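Local coordinates for endoribonuclease L-PSP/chorismate mutase-like domain-containing protein (Agrobacterium tumefaciens, PDB 3D01) that is of unknown function but forms a trimer and belongs to the YjgF/endoribonuclease L-PSP family, with a chorismate mutase-like fold, at residues I[127-132]-I[137-142]; I[78-83]-I[153-158]. All coordinates share one frame; numbering follows the deposited sequence.

Interaction 1: I[127-132]-I[137-142]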
loop_
_atom_site.group_PDB
_atom_site.type_symbol
_atom_site.label_atom_id
_atom_site.label_comp_id
_atom_site.label_asym_id
_atom_site.label_seq_id
_atom_site.Cartn_x
_atom_site.Cartn_y
_atom_site.Cartn_z
ATOM N N ASN I 127 13.995 -9.156 8.999
ATOM C CA ASN I 127 14.828 -10.116 9.732
ATOM C C ASN I 127 14.282 -10.367 11.153
ATOM O O ASN I 127 14.225 -11.515 11.646
ATOM C CB ASN I 127 16.256 -9.599 9.800
ATOM C CG ASN I 127 16.978 -9.647 8.458
ATOM O OD1 ASN I 127 16.541 -10.301 7.494
ATOM N ND2 ASN I 127 18.104 -8.961 8.393
ATOM N N LEU I 128 13.850 -9.299 11.792
ATOM C CA LEU I 128 13.333 -9.370 13.143
ATOM C C LEU I 128 12.037 -10.183 13.138
ATOM O O LEU I 128 11.868 -11.114 13.928
ATOM C CB LEU I 128 13.146 -7.948 13.748
ATOM C CG LEU I 128 12.582 -7.902 15.179
ATOM C CD1 LEU I 128 13.011 -6.646 15.943
ATOM C CD2 LEU I 128 11.046 -8.082 15.232
ATOM N N ILE I 129 11.128 -9.849 12.240
ATOM C CA ILE I 129 9.845 -10.560 12.138
ATOM C C ILE I 129 9.979 -12.049 11.775
ATOM O O ILE I 129 9.329 -12.888 12.412
ATOM C CB ILE I 129 8.918 -9.863 11.129
ATOM C CG1 ILE I 129 8.504 -8.508 11.708
ATOM C CG2 ILE I 129 7.744 -10.780 10.772
ATOM C CD1 ILE I 129 7.734 -7.641 10.762
ATOM N N ALA I 130 10.792 -12.370 10.767
ATOM C CA ALA I 130 11.050 -13.764 10.398
ATOM C C ALA I 130 11.724 -14.545 11.530
ATOM O O ALA I 130 11.358 -15.726 11.765
ATOM C CB ALA I 130 11.868 -13.839 9.136
ATOM N N THR I 131 12.661 -13.909 12.250
ATOM C CA THR I 131 13.332 -14.548 13.398
ATOM C C THR I 131 12.397 -14.944 14.543
ATOM O O THR I 131 12.458 -16.071 15.027
ATOM C CB THR I 131 14.483 -13.684 13.955
ATOM O OG1 THR I 131 15.442 -13.489 12.916
ATOM C CG2 THR I 131 15.168 -14.358 15.165
ATOM N N VAL I 132 11.555 -14.020 14.967
ATOM C CA VAL I 132 10.672 -14.185 16.117
ATOM C C VAL I 132 9.499 -15.126 15.800
ATOM O O VAL I 132 9.074 -15.903 16.676
ATOM C CB VAL I 132 10.205 -12.776 16.608
ATOM C CG1 VAL I 132 9.030 -12.865 17.498
ATOM C CG2 VAL I 132 11.383 -12.035 17.289
ATOM N N GLY I 137 6.514 -15.866 9.681
ATOM C CA GLY I 137 6.954 -14.479 9.586
ATOM C C GLY I 137 7.421 -14.022 8.208
ATOM O O GLY I 137 7.558 -12.820 7.970
ATOM N N ARG I 138 7.687 -14.959 7.304
ATOM C CA ARG I 138 8.189 -14.630 5.975
ATOM C C ARG I 138 7.073 -14.048 5.119
ATOM O O ARG I 138 6.011 -14.633 4.951
ATOM C CB ARG I 138 8.830 -15.868 5.339
ATOM C CG ARG I 138 10.064 -16.339 6.104
ATOM C CD ARG I 138 11.131 -16.860 5.152
ATOM N NE ARG I 138 10.597 -17.918 4.318
ATOM C CZ ARG I 138 11.116 -18.324 3.160
ATOM N NH1 ARG I 138 10.522 -19.318 2.509
ATOM N NH2 ARG I 138 12.205 -17.757 2.641
ATOM N N HIS I 139 7.334 -12.873 4.561
ATOM C CA HIS I 139 6.283 -12.005 4.023
ATOM C C HIS I 139 6.677 -11.417 2.685
ATOM O O HIS I 139 7.887 -11.324 2.374
ATOM C CB HIS I 139 6.068 -10.833 4.988
ATOM C CG HIS I 139 7.353 -10.210 5.458
ATOM N ND1 HIS I 139 8.091 -10.735 6.505
ATOM C CD2 HIS I 139 8.068 -9.156 4.980
ATOM C CE1 HIS I 139 9.195 -10.025 6.652
ATOM N NE2 HIS I 139 9.198 -9.051 5.755
ATOM N N ALA I 140 5.657 -11.029 1.918
ATOM C CA ALA I 140 5.820 -10.145 0.748
ATOM C C ALA I 140 6.127 -8.727 1.261
ATOM O O ALA I 140 5.853 -8.390 2.434
ATOM C CB ALA I 140 4.601 -10.133 -0.138
ATOM N N ARG I 141 6.688 -7.886 0.382
ATOM C CA ARG I 141 7.191 -6.602 0.856
ATOM C C ARG I 141 7.290 -5.577 -0.258
ATOM O O ARG I 141 7.488 -5.942 -1.407
ATOM C CB ARG I 141 8.617 -6.789 1.384
ATOM C CG ARG I 141 9.081 -5.805 2.381
ATOM C CD ARG I 141 10.475 -6.206 2.949
ATOM N NE ARG I 141 11.603 -5.860 2.083
ATOM C CZ ARG I 141 12.888 -5.936 2.466
ATOM N NH1 ARG I 141 13.205 -6.325 3.669
ATOM N NH2 ARG I 141 13.862 -5.581 1.651
ATOM N N ALA I 142 7.183 -4.309 0.124
ATOM C CA ALA I 142 7.672 -3.198 -0.686
ATOM C C ALA I 142 8.576 -2.338 0.197
ATOM O O ALA I 142 8.351 -2.215 1.399
ATOM C CB ALA I 142 6.550 -2.377 -1.238
#
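I129 sets CG1 anti to its carbonyl carbon (chi1 -68°), which leaves CG2 anti to the backbone N and turned toward the turn after the helix; there the methyl lies 3.5 Å from O of G137. H139 comes to the same carbonyl from within its own segment. With chi1 at 46° its imidazole folds back along the chain, and ND1 donates to O of G137 over 2.6 Å in a nearly straight bond. The oxygen lies in the ring plane and ND1 in the carbonyl plane. CG2 of I129 meets the imidazole obliquely, 4.3 Å from ND1. At its far nitrogen, NE2, the ring is hydrogen-bonded to OG of S126, one helical turn before A130, so both ring nitrogens of this buried histidine have partners, and the two bonds together probably restrain rotation of the ring.

The setting is a beta-alpha-beta unit: strand 99-110 leads into helix 118-133, and this turn returns the chain to strand 140-146, parallel to the first. Small residues suit the point of closest backbone approach. CA of A130 is 4.2 Å from CA of G137, a spacing that glycine permits by having no side chain to push against the helix. A methyl is all that A130 presents beside it, and its CB touches the aliphatic stem of R138 at CG, 4.3 Å away. Beyond that stem the arginine turns from the helix, and its NH2 is hydrogen-bonded to O of A33 of the second subunit.

Interaction 2: I[78-83]-I[153-158]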
loop_
_atom_site.group_PDB
_atom_site.type_symbol
_atom_site.label_atom_id
_atom_site.label_comp_id
_atom_site.label_asym_id
_atom_site.label_seq_id
_atom_site.Cartn_x
_atom_site.Cartn_y
_atom_site.Cartn_z
ATOM N N GLU I 78 13.434 -2.078 12.845
ATOM C CA GLU I 78 13.231 -3.063 13.944
ATOM C C GLU I 78 12.189 -2.554 14.921
ATOM O O GLU I 78 11.258 -3.283 15.267
ATOM C CB GLU I 78 14.535 -3.321 14.679
ATOM C CG GLU I 78 15.554 -4.202 13.929
ATOM C CD GLU I 78 16.936 -4.283 14.596
ATOM O OE1 GLU I 78 17.355 -3.376 15.356
ATOM O OE2 GLU I 78 17.634 -5.301 14.351
ATOM N N LEU I 79 12.329 -1.286 15.338
ATOM C CA LEU I 79 11.363 -0.652 16.235
ATOM C C LEU I 79 9.947 -0.559 15.640
ATOM O O LEU I 79 8.945 -0.830 16.317
ATOM C CB LEU I 79 11.871 0.708 16.706
ATOM C CG LEU I 79 13.007 0.710 17.741
ATOM C CD1 LEU I 79 13.461 2.140 17.970
ATOM C CD2 LEU I 79 12.637 -0.008 19.065
ATOM N N CYS I 80 9.854 -0.182 14.360
ATOM C CA CYS I 80 8.591 -0.199 13.650
ATOM C C CYS I 80 7.978 -1.592 13.739
ATOM O O CYS I 80 6.792 -1.727 14.030
ATOM C CB CYS I 80 8.781 0.200 12.178
ATOM S SG CYS I 80 9.242 1.924 11.947
ATOM N N ALA I 81 8.792 -2.602 13.467
ATOM C CA ALA I 81 8.366 -4.015 13.515
ATOM C C ALA I 81 7.900 -4.424 14.897
ATOM O O ALA I 81 6.921 -5.137 15.018
ATOM C CB ALA I 81 9.500 -4.927 13.046
ATOM N N VAL I 82 8.580 -3.980 15.936
ATOM C CA VAL I 82 8.161 -4.302 17.334
ATOM C C VAL I 82 6.796 -3.644 17.637
ATOM O O VAL I 82 5.900 -4.229 18.256
ATOM C CB VAL I 82 9.256 -3.866 18.365
ATOM C CG1 VAL I 82 8.727 -3.875 19.834
ATOM C CG2 VAL I 82 10.544 -4.715 18.209
ATOM N N ASN I 83 6.610 -2.416 17.160
ATOM C CA ASN I 83 5.332 -1.751 17.308
ATOM C C ASN I 83 4.236 -2.446 16.510
ATOM O O ASN I 83 3.115 -2.565 16.984
ATOM C CB ASN I 83 5.460 -0.258 16.965
ATOM C CG ASN I 83 6.158 0.519 18.061
ATOM O OD1 ASN I 83 7.381 0.732 18.045
ATOM N ND2 ASN I 83 5.400 0.918 19.029
ATOM N N ALA I 153 9.960 10.797 11.580
ATOM C CA ALA I 153 10.406 9.396 11.682
ATOM C C ALA I 153 11.255 9.061 10.457
ATOM O O ALA I 153 10.920 9.462 9.315
ATOM C CB ALA I 153 9.216 8.456 11.772
ATOM N N SER I 154 12.297 8.273 10.676
ATOM C CA SER I 154 13.147 7.813 9.583
ATOM C C SER I 154 12.485 6.693 8.778
ATOM O O SER I 154 12.777 6.535 7.598
ATOM C CB SER I 154 14.533 7.379 10.084
ATOM O OG SER I 154 15.227 8.472 10.669
ATOM N N VAL I 155 11.617 5.911 9.441
ATOM C CA VAL I 155 10.963 4.768 8.827
ATOM C C VAL I 155 9.534 4.655 9.396
ATOM O O VAL I 155 9.286 4.983 10.575
ATOM C CB VAL I 155 11.724 3.415 9.117
ATOM C CG1 VAL I 155 11.025 2.213 8.382
ATOM C CG2 VAL I 155 13.235 3.541 8.836
ATOM N N GLU I 156 8.624 4.217 8.546
ATOM C CA GLU I 156 7.271 3.851 8.924
ATOM C C GLU I 156 6.909 2.561 8.161
ATOM O O GLU I 156 7.241 2.386 6.966
ATOM C CB GLU I 156 6.289 4.954 8.551
ATOM C CG GLU I 156 4.842 4.642 8.816
ATOM C CD GLU I 156 3.881 5.715 8.223
ATOM O OE1 GLU I 156 4.301 6.869 8.020
ATOM O OE2 GLU I 156 2.701 5.398 7.942
ATOM N N ILE I 157 6.219 1.668 8.843
ATOM C CA ILE I 157 5.973 0.336 8.275
ATOM C C ILE I 157 4.576 -0.092 8.675
ATOM O O ILE I 157 4.239 -0.065 9.859
ATOM C CB ILE I 157 6.986 -0.760 8.763
ATOM C CG1 ILE I 157 8.469 -0.371 8.570
ATOM C CG2 ILE I 157 6.715 -2.111 8.036
ATOM C CD1 ILE I 157 9.474 -1.518 8.907
ATOM N N ASP I 158 3.767 -0.452 7.675
ATOM C CA ASP I 158 2.452 -1.021 7.918
ATOM C C ASP I 158 2.478 -2.515 7.556
ATOM O O ASP I 158 3.498 -3.038 7.056
ATOM C CB ASP I 158 1.334 -0.219 7.231
ATOM C CG ASP I 158 1.268 -0.393 5.729
ATOM O OD1 ASP I 158 1.780 -1.390 5.149
ATOM O OD2 ASP I 158 0.666 0.513 5.117
#
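The flat group that C80 meets is the peptide joining V155 to E156. The sulfur hangs over one face of it: SG is 3.4 Å from O of V155, and the C-O...SG angle of about 99° makes the approach broadside. CA of E156, at the far end of the same peptide, lies 4.1 Å from SG. The torsion of C80, with SG anti to its own carbonyl carbon (chi1 -68°), puts the sulfur there, while CB, nearer the helix, packs on I157: CG1 of I157 is 3.7 Å from CB of C80, and CD1 lies almost as close. V155 completes the nest from the other end, its CG1 4.0 Å from SG.

Cysteine suits this place because it is short and only weakly polar: it fits between two branched residues and can lie against a backbone carbonyl. The helix and strand axes approach to 7.9 Å. Valine and isoleucine, both beta-branched and common in strands, supply the helix-facing surface, whereas E156, between them, directs its side chain away from the helix.

This is a helix laid on the face of a sheet, crossing strand 155-158 at -34°. I157 also touches A125, and V155 touches V121 and I122, all on helix 118-133, so the two helices lie over the strand together. In the sheet, strand 155-163 runs antiparallel to both strand 44-54 and strand 99-110, while on the side away from the helix E156 packs on V144 of the third subunit.

Overall arrangement
Interactions 1 and 2 have centres about 13 Å apart; both reach the same sheet, and their helices pack on each other. They touch through those helices: CD1 of L128 lies 3.9 Å from CG2 of V82, and CG1 of I129 lies 4.0 Å from CB of A81. In sequence, interaction 1 is nested within the loop that interaction 2 closes. The bound polyether is contacted by T61, D67 and N152, and N152 immediately precedes segment 153-158, so interaction 2 is the one adjoining that pocket in sequence. Each contact also reaches a neighbouring subunit: 137-142 meets the second, and E156 and D158 meet the third.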